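Local coordinates for iota-carrageenase (Alteromonas sp., PDB 1H80), which hydrolyses the 1,4-beta linkages inside iota-carrageenan, a sulfated galactan of red algal cell walls, with inversion of anomeric configuration, at residues 122-127 against 153-158; 133-138 against 146-151; 187-192 against 365-370; 246-251 against 264-269; 217-222 against 230-235. All blocks are in the same frame, centred on the assembly; numbering follows the deposited sequence. Where two conformers were deposited one is given.

Contact 1: 122-127 against 153-158. With NA (sodium ion), chain H.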
# COMPACT_ATOMS: atom_id res chain seq x y z
N VAL A 122 13.30 5.13 -8.56
CA VAL A 122 12.49 6.32 -8.32
C VAL A 122 13.12 6.77 -7.01
O VAL A 122 13.07 6.05 -6.02
CB VAL A 122 11.00 6.00 -8.10
CG1 VAL A 122 10.28 7.23 -7.58
CG2 VAL A 122 10.38 5.55 -9.41
N ASP A 123 13.72 7.96 -7.02
CA ASP A 123 14.42 8.45 -5.84
C ASP A 123 13.78 9.66 -5.16
O ASP A 123 13.65 10.72 -5.76
CB ASP A 123 15.86 8.77 -6.25
CG ASP A 123 16.77 9.05 -5.08
OD1 ASP A 123 16.38 8.80 -3.93
OD2 ASP A 123 17.91 9.52 -5.33
N PHE A 124 13.39 9.47 -3.90
CA PHE A 124 12.78 10.55 -3.11
C PHE A 124 13.75 11.05 -2.05
O PHE A 124 13.43 11.98 -1.31
CB PHE A 124 11.52 10.06 -2.37
CG PHE A 124 10.34 9.78 -3.24
CD1 PHE A 124 10.32 10.14 -4.58
CD2 PHE A 124 9.21 9.16 -2.71
CE1 PHE A 124 9.20 9.91 -5.37
CE2 PHE A 124 8.08 8.92 -3.49
CZ PHE A 124 8.08 9.29 -4.82
N LYS A 125 14.93 10.43 -1.98
CA LYS A 125 15.92 10.80 -0.96
C LYS A 125 16.34 12.26 -0.88
O LYS A 125 16.59 12.76 0.22
CB LYS A 125 17.17 9.92 -1.10
CG LYS A 125 16.90 8.43 -0.88
CD LYS A 125 18.18 7.64 -0.67
CE LYS A 125 19.15 7.76 -1.84
NZ LYS A 125 18.57 7.26 -3.12
N ASP A 126 16.41 12.95 -2.01
CA ASP A 126 16.82 14.35 -2.00
C ASP A 126 15.66 15.33 -2.15
O ASP A 126 15.87 16.53 -2.33
CB ASP A 126 17.85 14.61 -3.10
CG ASP A 126 19.05 13.68 -3.01
OD1 ASP A 126 19.66 13.60 -1.93
OD2 ASP A 126 19.38 13.04 -4.03
N SER A 127 14.43 14.83 -2.07
CA SER A 127 13.26 15.68 -2.21
C SER A 127 12.90 16.42 -0.93
O SER A 127 13.02 15.86 0.16
CB SER A 127 12.06 14.86 -2.67
OG SER A 127 10.90 15.68 -2.75
N ASN A 153 11.84 8.24 1.58
CA ASN A 153 12.47 8.98 2.67
C ASN A 153 11.35 9.25 3.67
O ASN A 153 11.12 10.38 4.09
CB ASN A 153 13.06 10.29 2.16
CG ASN A 153 13.82 11.03 3.24
OD1 ASN A 153 14.56 10.43 4.02
ND2 ASN A 153 13.65 12.35 3.28
N LYS A 154 10.65 8.17 4.01
CA LYS A 154 9.53 8.23 4.94
C LYS A 154 8.54 9.32 4.57
O LYS A 154 8.11 10.10 5.42
CB LYS A 154 10.02 8.41 6.37
CG LYS A 154 10.80 7.21 6.90
CD LYS A 154 10.93 7.27 8.41
CE LYS A 154 11.72 6.08 8.95
NZ LYS A 154 13.15 6.14 8.52
N THR A 155 8.18 9.38 3.29
CA THR A 155 7.22 10.38 2.83
C THR A 155 5.81 9.95 3.20
O THR A 155 5.56 8.77 3.49
CB THR A 155 7.27 10.55 1.30
OG1 THR A 155 6.96 9.29 0.68
CG2 THR A 155 8.64 11.01 0.85
N ILE A 156 4.89 10.90 3.18
CA ILE A 156 3.49 10.62 3.45
C ILE A 156 2.97 9.95 2.19
O ILE A 156 3.53 10.14 1.11
CB ILE A 156 2.70 11.93 3.69
CG1 ILE A 156 3.31 12.70 4.87
CG2 ILE A 156 1.24 11.62 3.94
CD1 ILE A 156 3.33 11.92 6.18
N PHE A 157 1.91 9.15 2.33
CA PHE A 157 1.27 8.44 1.22
C PHE A 157 1.97 7.18 0.76
O PHE A 157 3.19 7.13 0.67
CB PHE A 157 1.10 9.36 0.00
CG PHE A 157 0.21 10.53 0.24
CD1 PHE A 157 -1.16 10.35 0.40
CD2 PHE A 157 0.73 11.81 0.35
CE1 PHE A 157 -2.00 11.43 0.67
CE2 PHE A 157 -0.09 12.90 0.62
CZ PHE A 157 -1.46 12.71 0.78
N ALA A 158 1.17 6.16 0.47
CA ALA A 158 1.71 4.92 -0.05
C ALA A 158 2.19 5.30 -1.45
O ALA A 158 1.68 6.25 -2.04
CB ALA A 158 0.62 3.86 -0.14
NA NA H . 4.80 8.58 -0.13
O HOH W 1 12.93 13.35 0.88
O HOH W 2 6.14 6.77 -1.04
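Phe124 and Thr155 form the tighter, buried half of this contact: ring atom CD2 of Phe124 lies 4.1 Å from the methyl CG2 of Thr155, and the two side chains cross at about a right angle. Threonine suits the place because its two branches meet different surroundings. With chi1 at 60°, the hydroxyl branch lies between the backbone N and the carbonyl carbon, and OG1 of Thr155 binds the sodium ion at 2.4 Å; the methyl branch is left for the aromatic ring. Asp152 hydrogen-bonds the same hydroxyl and so steadies it as a ligand. The carbonyl oxygens of the next two residues also reach the sodium ion, Ile156 O at 2.4 Å and Phe157 O at 2.3 Å, and Leu132 O and a water join them. That water sits in the plane of the Phe124 ring, at its edge.

The other half is looser and faces solvent. Asn153 offers little more than its CB, 3.9 Å from Phe124 O, and its amide works through water: ND2 of Asn153 donates at 2.7 Å to a water that in turn donates to Phe124 O and Ser127 O. These carbonyls belong to a type I turn from Phe124 to Ser127. Before it, Asp123 OD1 receives Lys125 N at 2.9 Å and Lys125 NZ at 2.8 Å from opposite faces of the carboxylate, an Asx turn reinforced by a salt bridge; NZ also pairs with Asp151. Two loops that leave strands of a pectate lyase-like beta-helix thus meet beside a sodium site made largely of carbonyl oxygens.

Contact 2: 133-138 against 146-151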
# COMPACT_ATOMS: atom_id res chain seq x y z
N ALA A 133 3.55 10.54 -3.87
CA ALA A 133 3.13 9.20 -4.24
C ALA A 133 3.72 9.03 -5.63
O ALA A 133 3.92 10.01 -6.35
CB ALA A 133 1.61 9.10 -4.29
N VAL A 134 4.04 7.80 -6.01
CA VAL A 134 4.60 7.57 -7.34
C VAL A 134 3.48 7.52 -8.37
O VAL A 134 3.54 8.19 -9.40
CB VAL A 134 5.41 6.26 -7.37
CG1 VAL A 134 5.99 6.03 -8.75
CG2 VAL A 134 6.52 6.32 -6.34
N PHE A 135 2.46 6.71 -8.09
CA PHE A 135 1.31 6.58 -8.98
C PHE A 135 0.00 6.75 -8.22
O PHE A 135 -0.15 6.25 -7.12
CB PHE A 135 1.23 5.19 -9.62
CG PHE A 135 2.17 4.97 -10.75
CD1 PHE A 135 3.44 4.45 -10.52
CD2 PHE A 135 1.79 5.24 -12.06
CE1 PHE A 135 4.32 4.22 -11.58
CE2 PHE A 135 2.65 5.01 -13.13
CZ PHE A 135 3.92 4.50 -12.89
N LYS A 136 -0.93 7.47 -8.83
CA LYS A 136 -2.26 7.59 -8.26
C LYS A 136 -3.12 7.09 -9.41
O LYS A 136 -3.12 7.67 -10.50
CB LYS A 136 -2.65 9.03 -7.92
CG LYS A 136 -4.05 9.10 -7.33
CD LYS A 136 -4.42 10.48 -6.82
CE LYS A 136 -5.82 10.47 -6.24
NZ LYS A 136 -6.22 11.79 -5.68
N LEU A 137 -3.83 5.99 -9.17
CA LEU A 137 -4.67 5.39 -10.20
C LEU A 137 -6.13 5.73 -9.97
O LEU A 137 -6.59 5.80 -8.83
CB LEU A 137 -4.50 3.87 -10.19
CG LEU A 137 -3.06 3.35 -10.19
CD1 LEU A 137 -3.08 1.83 -10.17
CD2 LEU A 137 -2.31 3.87 -11.41
N GLY A 138 -6.84 5.94 -11.07
CA GLY A 138 -8.26 6.25 -11.01
C GLY A 138 -9.01 5.42 -12.03
O GLY A 138 -9.04 4.19 -11.95
N SER A 146 5.18 -2.04 -13.60
CA SER A 146 6.15 -3.06 -13.23
C SER A 146 7.62 -2.69 -13.18
O SER A 146 8.06 -1.80 -13.89
CB SER A 146 6.00 -4.20 -14.26
OG SER A 146 7.03 -5.17 -14.21
N ASN A 147 8.36 -3.40 -12.33
CA ASN A 147 9.81 -3.31 -12.26
C ASN A 147 10.62 -2.05 -11.95
O ASN A 147 11.29 -1.50 -12.83
CB ASN A 147 10.31 -3.89 -13.56
CG ASN A 147 11.70 -4.47 -13.45
OD1 ASN A 147 12.16 -4.82 -12.37
ND2 ASN A 147 12.36 -4.61 -14.60
N PHE A 148 10.61 -1.64 -10.69
CA PHE A 148 11.41 -0.51 -10.28
C PHE A 148 11.53 -0.51 -8.77
O PHE A 148 10.81 -1.22 -8.07
CB PHE A 148 10.84 0.81 -10.81
CG PHE A 148 9.41 1.06 -10.46
CD1 PHE A 148 9.07 1.73 -9.29
CD2 PHE A 148 8.39 0.66 -11.33
CE1 PHE A 148 7.74 2.01 -8.99
CE2 PHE A 148 7.05 0.93 -11.03
CZ PHE A 148 6.73 1.61 -9.86
N THR A 149 12.50 0.26 -8.30
CA THR A 149 12.76 0.38 -6.88
C THR A 149 12.44 1.82 -6.50
O THR A 149 12.69 2.74 -7.27
CB THR A 149 14.24 0.09 -6.56
OG1 THR A 149 14.54 -1.27 -6.89
CG2 THR A 149 14.53 0.34 -5.09
N ILE A 150 11.86 1.98 -5.32
CA ILE A 150 11.52 3.30 -4.83
C ILE A 150 12.34 3.57 -3.58
O ILE A 150 12.17 2.90 -2.57
CB ILE A 150 10.03 3.39 -4.45
CG1 ILE A 150 9.17 3.01 -5.66
CG2 ILE A 150 9.70 4.80 -3.96
CD1 ILE A 150 7.71 2.78 -5.31
N ASP A 151 13.27 4.52 -3.67
CA ASP A 151 14.08 4.90 -2.52
C ASP A 151 13.30 6.01 -1.84
O ASP A 151 13.40 7.18 -2.20
CB ASP A 151 15.45 5.41 -2.96
CG ASP A 151 16.51 4.32 -2.97
OD1 ASP A 151 16.15 3.13 -2.89
OD2 ASP A 151 17.70 4.67 -3.05
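Val134 and Phe135 meet Phe148 and Ile150 in a wholly apolar, buried contact between strands 132-141 and 143-151, which follow each other in the chain but lie on different faces of the solenoid. The chain turns a corner at Val134, and from there both neighbouring side chains reach Phe148, while Val134 also reaches Ile150. Val134 sends CG2 to within 3.9 Å of CD1 of Ile150, while its other methyl, CG1, lies 4.4 Å from CE1 of Phe148. With chi1 at 180°, CG1 stands anti to the backbone N and CG2 beside it, which splits the valine between an aliphatic and an aromatic neighbour.

Such filling of the interior by side chains from different faces is characteristic of a right-handed parallel beta-helix, the fold of the pectate lyase-like clan. CZ of Phe148 comes to the edge of the Phe135 ring, near its plane, 3.9 Å from CE1 of Phe135. Phenylalanine serves well here, since its length spans the distance between two segments that share no hydrogen bond. Ile150 CG1 lies at the edge of the Phe148 ring, in its plane. Beyond this pair the aromatic cluster grows: Phe113 meets Phe135 edge-to-face, Phe100 meets it with planes at about 45°, and Phe120 lies against Phe148. Val122 touches both Val134 and Phe148 from strand 120-123, and Ile182 packs on Phe148 and Ile150 from strand 177-185.

Contact 3: 187-192 against 365-370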
# COMPACT_ATOMS: atom_id res chain seq x y z
N ALA A 187 10.18 3.18 3.94
CA ALA A 187 8.82 3.71 3.93
C ALA A 187 8.42 4.13 5.35
O ALA A 187 8.92 3.59 6.33
CB ALA A 187 7.85 2.66 3.41
N LEU A 188 7.51 5.10 5.43
CA LEU A 188 7.01 5.56 6.72
C LEU A 188 6.02 4.50 7.21
O LEU A 188 5.27 3.93 6.42
CB LEU A 188 6.30 6.91 6.55
CG LEU A 188 5.71 7.58 7.79
CD1 LEU A 188 6.79 7.79 8.85
CD2 LEU A 188 5.10 8.90 7.37
N PHE A 189 6.01 4.25 8.52
CA PHE A 189 5.14 3.22 9.08
C PHE A 189 3.67 3.28 8.70
O PHE A 189 3.03 2.25 8.53
CB PHE A 189 5.24 3.21 10.62
CG PHE A 189 4.68 4.44 11.27
CD1 PHE A 189 5.44 5.60 11.39
CD2 PHE A 189 3.37 4.44 11.76
CE1 PHE A 189 4.91 6.74 12.00
CE2 PHE A 189 2.83 5.58 12.37
CZ PHE A 189 3.61 6.73 12.48
N GLY A 190 3.13 4.49 8.57
CA GLY A 190 1.72 4.64 8.24
C GLY A 190 1.39 4.41 6.78
O GLY A 190 0.22 4.48 6.39
N TYR A 191 2.40 4.13 5.97
CA TYR A 191 2.15 3.94 4.56
C TYR A 191 2.82 2.70 4.00
O TYR A 191 2.66 1.62 4.56
CB TYR A 191 2.56 5.20 3.81
CG TYR A 191 1.79 6.40 4.34
CD1 TYR A 191 0.49 6.64 3.92
CD2 TYR A 191 2.34 7.22 5.32
CE1 TYR A 191 -0.27 7.66 4.48
CE2 TYR A 191 1.59 8.26 5.88
CZ TYR A 191 0.28 8.47 5.45
OH TYR A 191 -0.48 9.48 6.00
N GLY A 192 3.54 2.84 2.90
CA GLY A 192 4.17 1.67 2.32
C GLY A 192 4.06 1.69 0.81
O GLY A 192 3.92 2.74 0.19
N ASP A 365 8.12 -2.52 12.89
CA ASP A 365 7.34 -1.33 13.21
C ASP A 365 6.24 -1.87 14.10
O ASP A 365 5.59 -2.86 13.76
CB ASP A 365 6.70 -0.70 11.95
CG ASP A 365 7.68 0.11 11.13
OD1 ASP A 365 8.63 0.68 11.70
OD2 ASP A 365 7.47 0.21 9.90
N LEU A 366 6.03 -1.24 15.25
CA LEU A 366 5.02 -1.69 16.18
C LEU A 366 4.09 -0.56 16.60
O LEU A 366 4.52 0.58 16.74
CB LEU A 366 5.68 -2.28 17.43
CG LEU A 366 6.64 -3.45 17.21
CD1 LEU A 366 7.40 -3.77 18.49
CD2 LEU A 366 5.84 -4.66 16.74
N LYS A 367 2.83 -0.89 16.81
CA LYS A 367 1.85 0.09 17.25
C LYS A 367 1.77 -0.01 18.76
O LYS A 367 2.00 -1.07 19.34
CB LYS A 367 0.48 -0.20 16.64
CG LYS A 367 0.46 -0.11 15.12
CD LYS A 367 0.85 1.27 14.61
CE LYS A 367 -0.17 2.33 15.02
NZ LYS A 367 0.16 3.68 14.47
N GLN A 368 1.46 1.10 19.42
CA GLN A 368 1.38 1.09 20.87
C GLN A 368 0.41 0.05 21.41
O GLN A 368 0.70 -0.60 22.42
CB GLN A 368 0.97 2.47 21.39
CG GLN A 368 1.14 2.62 22.89
CD GLN A 368 0.71 3.98 23.39
OE1 GLN A 368 -0.47 4.23 23.60
NE2 GLN A 368 1.67 4.88 23.54
N ASP A 369 -0.73 -0.13 20.74
CA ASP A 369 -1.73 -1.09 21.20
C ASP A 369 -1.34 -2.55 20.94
O ASP A 369 -2.16 -3.45 21.11
CB ASP A 369 -3.11 -0.79 20.61
CG ASP A 369 -3.19 -1.05 19.11
OD1 ASP A 369 -2.18 -1.43 18.50
OD2 ASP A 369 -4.30 -0.87 18.54
N GLN A 370 -0.10 -2.77 20.53
CA GLN A 370 0.40 -4.11 20.28
C GLN A 370 1.50 -4.46 21.28
O GLN A 370 1.83 -5.63 21.47
CB GLN A 370 0.98 -4.22 18.87
CG GLN A 370 -0.00 -3.94 17.75
CD GLN A 370 0.65 -3.96 16.39
OE1 GLN A 370 1.80 -3.53 16.23
NE2 GLN A 370 -0.07 -4.45 15.38
O HOH W 3 8.48 2.43 8.81
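Asp365 OD2, packed 3.8 Å from CB of Phe189, is gripped from several directions. Gly212 gives it a backbone N-H, and a water donates to OD2 of Asp365 at 2.7 Å; Arg464 adds a long, weak ion pair. The same water donates to Ala187 O at 2.8 Å, so it bridges the two segments where no direct hydrogen bond joins them. Arg464 also hydrogen-bonds Ala187 O, which brings the last residue of the chain to both ends of the bridge. An aspartate fits this buried position because its short carboxylate can collect these donors without moving away from the phenylalanine.

Phe189 lies in a type I turn from Leu188 to Tyr191, closed by Tyr191 N to Leu188 O. Its chi1 of 68° carries the ring to Lys367, whose NZ comes within 3.9 Å of CE2 of Phe189, oblique to the ring, the two side chains crossing at about a right angle. Lys367 gets there by bending at both chi2 and chi3, and its ammonium group hydrogen-bonds Gln397 O. Trp392 meets the phenylalanine edge-to-face.

The root of the lysine is fixed as well. Lys367 N donates to Gln370 OE1 at 2.9 Å, nearly straight at 173° though from above the amide's carbonyl plane, and Gln370 N returns a bond to Lys367 O at 3.0 Å. The contact joins a turn between strands 177-185 and 194-196 of the beta-helix to the end of strand 364-366, half of a small two-stranded antiparallel sheet with 399-401.

Contact 4: 246-251 against 264-269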
# COMPACT_ATOMS: atom_id res chain seq x y z
N LEU A 246 5.37 -3.05 9.46
CA LEU A 246 4.20 -3.50 10.19
C LEU A 246 3.75 -4.88 9.73
O LEU A 246 3.57 -5.79 10.54
CB LEU A 246 3.04 -2.51 10.00
CG LEU A 246 3.18 -1.12 10.61
CD1 LEU A 246 1.99 -0.27 10.19
CD2 LEU A 246 3.26 -1.22 12.12
N ALA A 247 3.56 -5.03 8.42
CA ALA A 247 3.11 -6.29 7.85
C ALA A 247 3.29 -6.28 6.34
O ALA A 247 3.42 -5.22 5.74
CB ALA A 247 1.65 -6.52 8.19
N ALA A 248 3.29 -7.46 5.74
CA ALA A 248 3.43 -7.57 4.30
C ALA A 248 2.05 -7.35 3.70
O ALA A 248 1.89 -6.64 2.71
CB ALA A 248 3.95 -8.95 3.93
N VAL A 249 1.06 -7.98 4.31
CA VAL A 249 -0.31 -7.88 3.83
C VAL A 249 -1.23 -7.50 4.97
O VAL A 249 -1.17 -8.08 6.05
CB VAL A 249 -0.78 -9.23 3.26
CG1 VAL A 249 -2.24 -9.12 2.83
CG2 VAL A 249 0.09 -9.62 2.08
N MET A 250 -2.09 -6.51 4.74
CA MET A 250 -3.01 -6.08 5.77
C MET A 250 -4.41 -5.83 5.23
O MET A 250 -4.58 -5.28 4.14
CB MET A 250 -2.47 -4.81 6.45
CG MET A 250 -3.42 -4.20 7.46
SD MET A 250 -4.47 -2.95 6.71
CE MET A 250 -3.74 -1.48 7.42
N PHE A 251 -5.40 -6.26 5.99
CA PHE A 251 -6.80 -6.08 5.62
C PHE A 251 -7.42 -5.17 6.66
O PHE A 251 -7.36 -5.45 7.86
CB PHE A 251 -7.55 -7.41 5.61
CG PHE A 251 -7.04 -8.40 4.61
CD1 PHE A 251 -5.97 -9.23 4.91
CD2 PHE A 251 -7.63 -8.49 3.35
CE1 PHE A 251 -5.48 -10.15 3.98
CE2 PHE A 251 -7.15 -9.40 2.41
CZ PHE A 251 -6.08 -10.23 2.73
N THR A 264 -1.07 -15.42 -2.03
CA THR A 264 -0.21 -16.59 -1.93
C THR A 264 1.23 -16.13 -1.76
O THR A 264 1.64 -15.12 -2.32
CB THR A 264 -0.29 -17.49 -3.19
OG1 THR A 264 0.09 -16.73 -4.35
CG2 THR A 264 -1.70 -18.03 -3.37
N ASN A 265 1.98 -16.87 -0.95
CA ASN A 265 3.39 -16.59 -0.70
C ASN A 265 3.64 -15.22 -0.09
O ASN A 265 4.04 -14.28 -0.76
CB ASN A 265 4.17 -16.74 -2.01
CG ASN A 265 5.66 -16.63 -1.81
OD1 ASN A 265 6.15 -16.65 -0.68
ND2 ASN A 265 6.40 -16.52 -2.91
N VAL A 266 3.41 -15.14 1.22
CA VAL A 266 3.62 -13.91 1.96
C VAL A 266 4.79 -14.15 2.89
O VAL A 266 4.85 -15.17 3.57
CB VAL A 266 2.37 -13.55 2.80
CG1 VAL A 266 2.63 -12.30 3.63
CG2 VAL A 266 1.18 -13.36 1.90
N SER A 267 5.74 -13.22 2.92
CA SER A 267 6.88 -13.40 3.79
C SER A 267 7.28 -12.09 4.43
O SER A 267 7.15 -11.02 3.84
CB SER A 267 8.07 -13.97 3.01
OG SER A 267 8.49 -13.06 2.02
N SER A 268 7.74 -12.18 5.67
CA SER A 268 8.15 -11.00 6.40
C SER A 268 9.45 -11.27 7.12
O SER A 268 9.74 -12.40 7.50
CB SER A 268 7.08 -10.62 7.42
OG SER A 268 6.91 -11.61 8.41
N VAL A 269 10.24 -10.21 7.29
CA VAL A 269 11.50 -10.31 8.01
C VAL A 269 11.52 -9.12 8.95
O VAL A 269 11.54 -7.97 8.52
CB VAL A 269 12.72 -10.24 7.08
CG1 VAL A 269 14.00 -10.33 7.90
CG2 VAL A 269 12.67 -11.39 6.07
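Val266 meets Ala248 and Val249 together through its two methyl groups. CG1 of Val266 touches both residues, lying 3.6 Å from CB of Ala248 and 4.0 Å from CG2 of Val249. CG2 of Val266 meets Val249 alone, 3.9 Å from CG2 of that residue. The two valines cross at about a right angle. In Val249, chi1 at 177° places CG1 anti to the backbone N and leaves CG2 beside that N, on the branch that meets Val266. Ala248 approaches the backbone too: its methyl CB lies against the carbonyl oxygen of Ser267, 3.8 Å from Ser267 O.

The chain bends at Ala248 and Val249, and this corner belongs to the parallel beta-helix. Strand 250-252, which follows the bend, is on one face, and strand 261-269, carrying Val266, is on another, so the contact crosses the interior of the coil. Ala248 and Val249 present their side chains from the outer side of the corner to strand 261-269, where a small methyl and a compact branched chain fit closely.

Backbone hydrogen bonds from the neighbouring coils hold the bend itself: Ala248 is bonded to Leu215 and Ala274, and Val249 to Ala274. Strand 231-243 supplies the next apolar layer, with Cys242 against Ala248 and Ile240 against Val249; Cys242 is fixed in turn by its disulfide to Cys271. On the other side of strand 261-269, Val353 packs on Val266 from strand 351-359. Met217 reaches Val249 from strand 216-218.

Contact 5: 217-222 against 230-235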
# COMPACT_ATOMS: atom_id res chain seq x y z
N MET A 217 -4.50 -3.19 2.16
CA MET A 217 -5.87 -3.19 1.68
C MET A 217 -6.73 -2.56 2.76
O MET A 217 -7.56 -3.22 3.39
CB MET A 217 -6.30 -4.60 1.33
CG MET A 217 -5.51 -5.11 0.12
SD MET A 217 -5.75 -6.83 -0.26
CE MET A 217 -4.66 -7.59 0.97
N GLU A 218 -6.48 -1.28 2.97
CA GLU A 218 -7.18 -0.47 3.95
C GLU A 218 -8.04 0.50 3.15
O GLU A 218 -7.58 1.56 2.72
CB GLU A 218 -6.16 0.26 4.83
CG GLU A 218 -6.76 1.18 5.88
CD GLU A 218 -5.78 1.48 7.00
OE1 GLU A 218 -4.57 1.65 6.71
OE2 GLU A 218 -6.21 1.57 8.17
N THR A 219 -9.28 0.09 2.93
CA THR A 219 -10.24 0.86 2.14
C THR A 219 -10.94 1.93 2.95
O THR A 219 -12.09 1.75 3.36
CB THR A 219 -11.27 -0.11 1.54
OG1 THR A 219 -11.89 -0.86 2.60
CG2 THR A 219 -10.58 -1.10 0.61
N ASP A 220 -10.28 3.07 3.16
CA ASP A 220 -10.86 4.13 3.97
C ASP A 220 -10.98 5.53 3.37
O ASP A 220 -11.06 6.51 4.11
CB ASP A 220 -10.09 4.24 5.30
CG ASP A 220 -8.63 4.62 5.11
OD1 ASP A 220 -8.23 4.93 3.97
OD2 ASP A 220 -7.88 4.61 6.11
N ASN A 221 -11.02 5.63 2.05
CA ASN A 221 -11.17 6.93 1.40
C ASN A 221 -12.57 7.46 1.70
O ASN A 221 -13.56 6.80 1.42
CB ASN A 221 -10.98 6.79 -0.11
CG ASN A 221 -10.95 8.13 -0.82
OD1 ASN A 221 -11.79 9.00 -0.57
ND2 ASN A 221 -9.99 8.31 -1.71
N LEU A 222 -12.64 8.67 2.26
CA LEU A 222 -13.91 9.29 2.62
C LEU A 222 -14.91 9.34 1.47
O LEU A 222 -16.12 9.20 1.68
CB LEU A 222 -13.67 10.71 3.14
N GLY A 230 -17.18 1.85 -4.38
CA GLY A 230 -15.76 1.59 -4.29
C GLY A 230 -15.46 0.23 -3.71
O GLY A 230 -16.22 -0.72 -3.92
N GLY A 231 -14.36 0.15 -2.97
CA GLY A 231 -13.97 -1.12 -2.38
C GLY A 231 -13.22 -1.96 -3.38
O GLY A 231 -13.10 -1.59 -4.55
N ILE A 232 -12.72 -3.11 -2.94
CA ILE A 232 -11.97 -3.99 -3.82
C ILE A 232 -12.61 -5.37 -3.90
O ILE A 232 -13.16 -5.88 -2.92
CB ILE A 232 -10.50 -4.12 -3.36
CG1 ILE A 232 -10.40 -4.89 -2.04
CG2 ILE A 232 -9.89 -2.73 -3.18
CD1 ILE A 232 -8.96 -5.06 -1.54
N ARG A 233 -12.56 -5.96 -5.09
CA ARG A 233 -13.14 -7.27 -5.34
C ARG A 233 -12.28 -8.04 -6.33
O ARG A 233 -11.67 -7.44 -7.22
CB ARG A 233 -14.53 -7.14 -5.95
CG ARG A 233 -15.62 -6.63 -5.01
CD ARG A 233 -16.70 -5.94 -5.82
NE ARG A 233 -16.13 -4.77 -6.48
CZ ARG A 233 -15.83 -3.64 -5.85
NH1 ARG A 233 -16.07 -3.52 -4.55
NH2 ARG A 233 -15.24 -2.65 -6.50
N ASN A 234 -12.25 -9.35 -6.17
CA ASN A 234 -11.49 -10.23 -7.05
C ASN A 234 -10.05 -9.78 -7.20
O ASN A 234 -9.56 -9.54 -8.31
CB ASN A 234 -12.19 -10.29 -8.41
CG ASN A 234 -13.63 -10.73 -8.28
OD1 ASN A 234 -13.92 -11.79 -7.72
ND2 ASN A 234 -14.56 -9.92 -8.79
N ILE A 235 -9.39 -9.66 -6.06
CA ILE A 235 -8.01 -9.25 -6.01
C ILE A 235 -7.14 -10.48 -5.81
O ILE A 235 -7.50 -11.39 -5.07
CB ILE A 235 -7.77 -8.28 -4.83
CG1 ILE A 235 -8.67 -7.05 -4.98
CG2 ILE A 235 -6.30 -7.89 -4.76
CD1 ILE A 235 -8.49 -6.29 -6.29
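Thr219 and Ile232 touch through their methyls, CG2 of Thr219 lying 4.2 Å from CG2 of Ile232, and beside that apolar contact a single asparagine amide holds both residues. The hydroxyl of Thr219 is hydrogen-bonded to ND2 of Asn258, whose OD1 accepts from Ile232 N, so one side chain ties the two segments together. Threonine suits the place because it offers a methyl to the isoleucine and a hydroxyl to the amide. It is the centre of an inverse gamma turn, marked by a weak bond from Asp220 N to Glu218 O at 3.1 Å.

The other branch of Ile232 pushes its methyl, CD1, against three atoms of Met217: CB at 3.9 Å, CG at 3.8 Å and SD at 3.9 Å from that carbon. The isoleucine gets there with CG1 between its backbone N and carbonyl carbon, chi1 69°, and an extended outer bond, while Met217 is bent at chi3. The two cross at about a right angle. Methionine is a good partner because its long, flexible, apolar chain can follow the shape of the methyl.

The start of 230-235 is shaped by two glycines with backbone angles favourable to glycine alone. Arg233 folds back over them: NH1 of Arg233 donates to Gly230 O at 2.9 Å with an angle of 146°, and Asp200 takes its NE in a salt bridge. Because no hydrogen bond passes directly between the two segments, their direct contact is apolar and presumably rests on dispersion and burial, while Asn258 supplies the directional bonds.

Overall arrangement
Contact 2 is nested inside the loop closed by contact 1, their centres 11 Å apart, and the two are probably joined by a backbone hydrogen bond from Val122 N to Thr149 O at 2.8 Å. The sodium ion of contact 1 lies about 7 Å from the side chain of Val134 in contact 2 and about 12 Å from that of Phe189 in contact 3. Tyr191 of contact 3 packs on Phe157, and Phe189 O on Leu246, so contact 3 touches both contacts 1 and 4. Contacts 4 and 5 share neighbouring strands, with Met250 O 2.9 Å from Met217 N. Contacts 1 and 5, centres 24 Å apart, lie on opposite sides of the chain's centre.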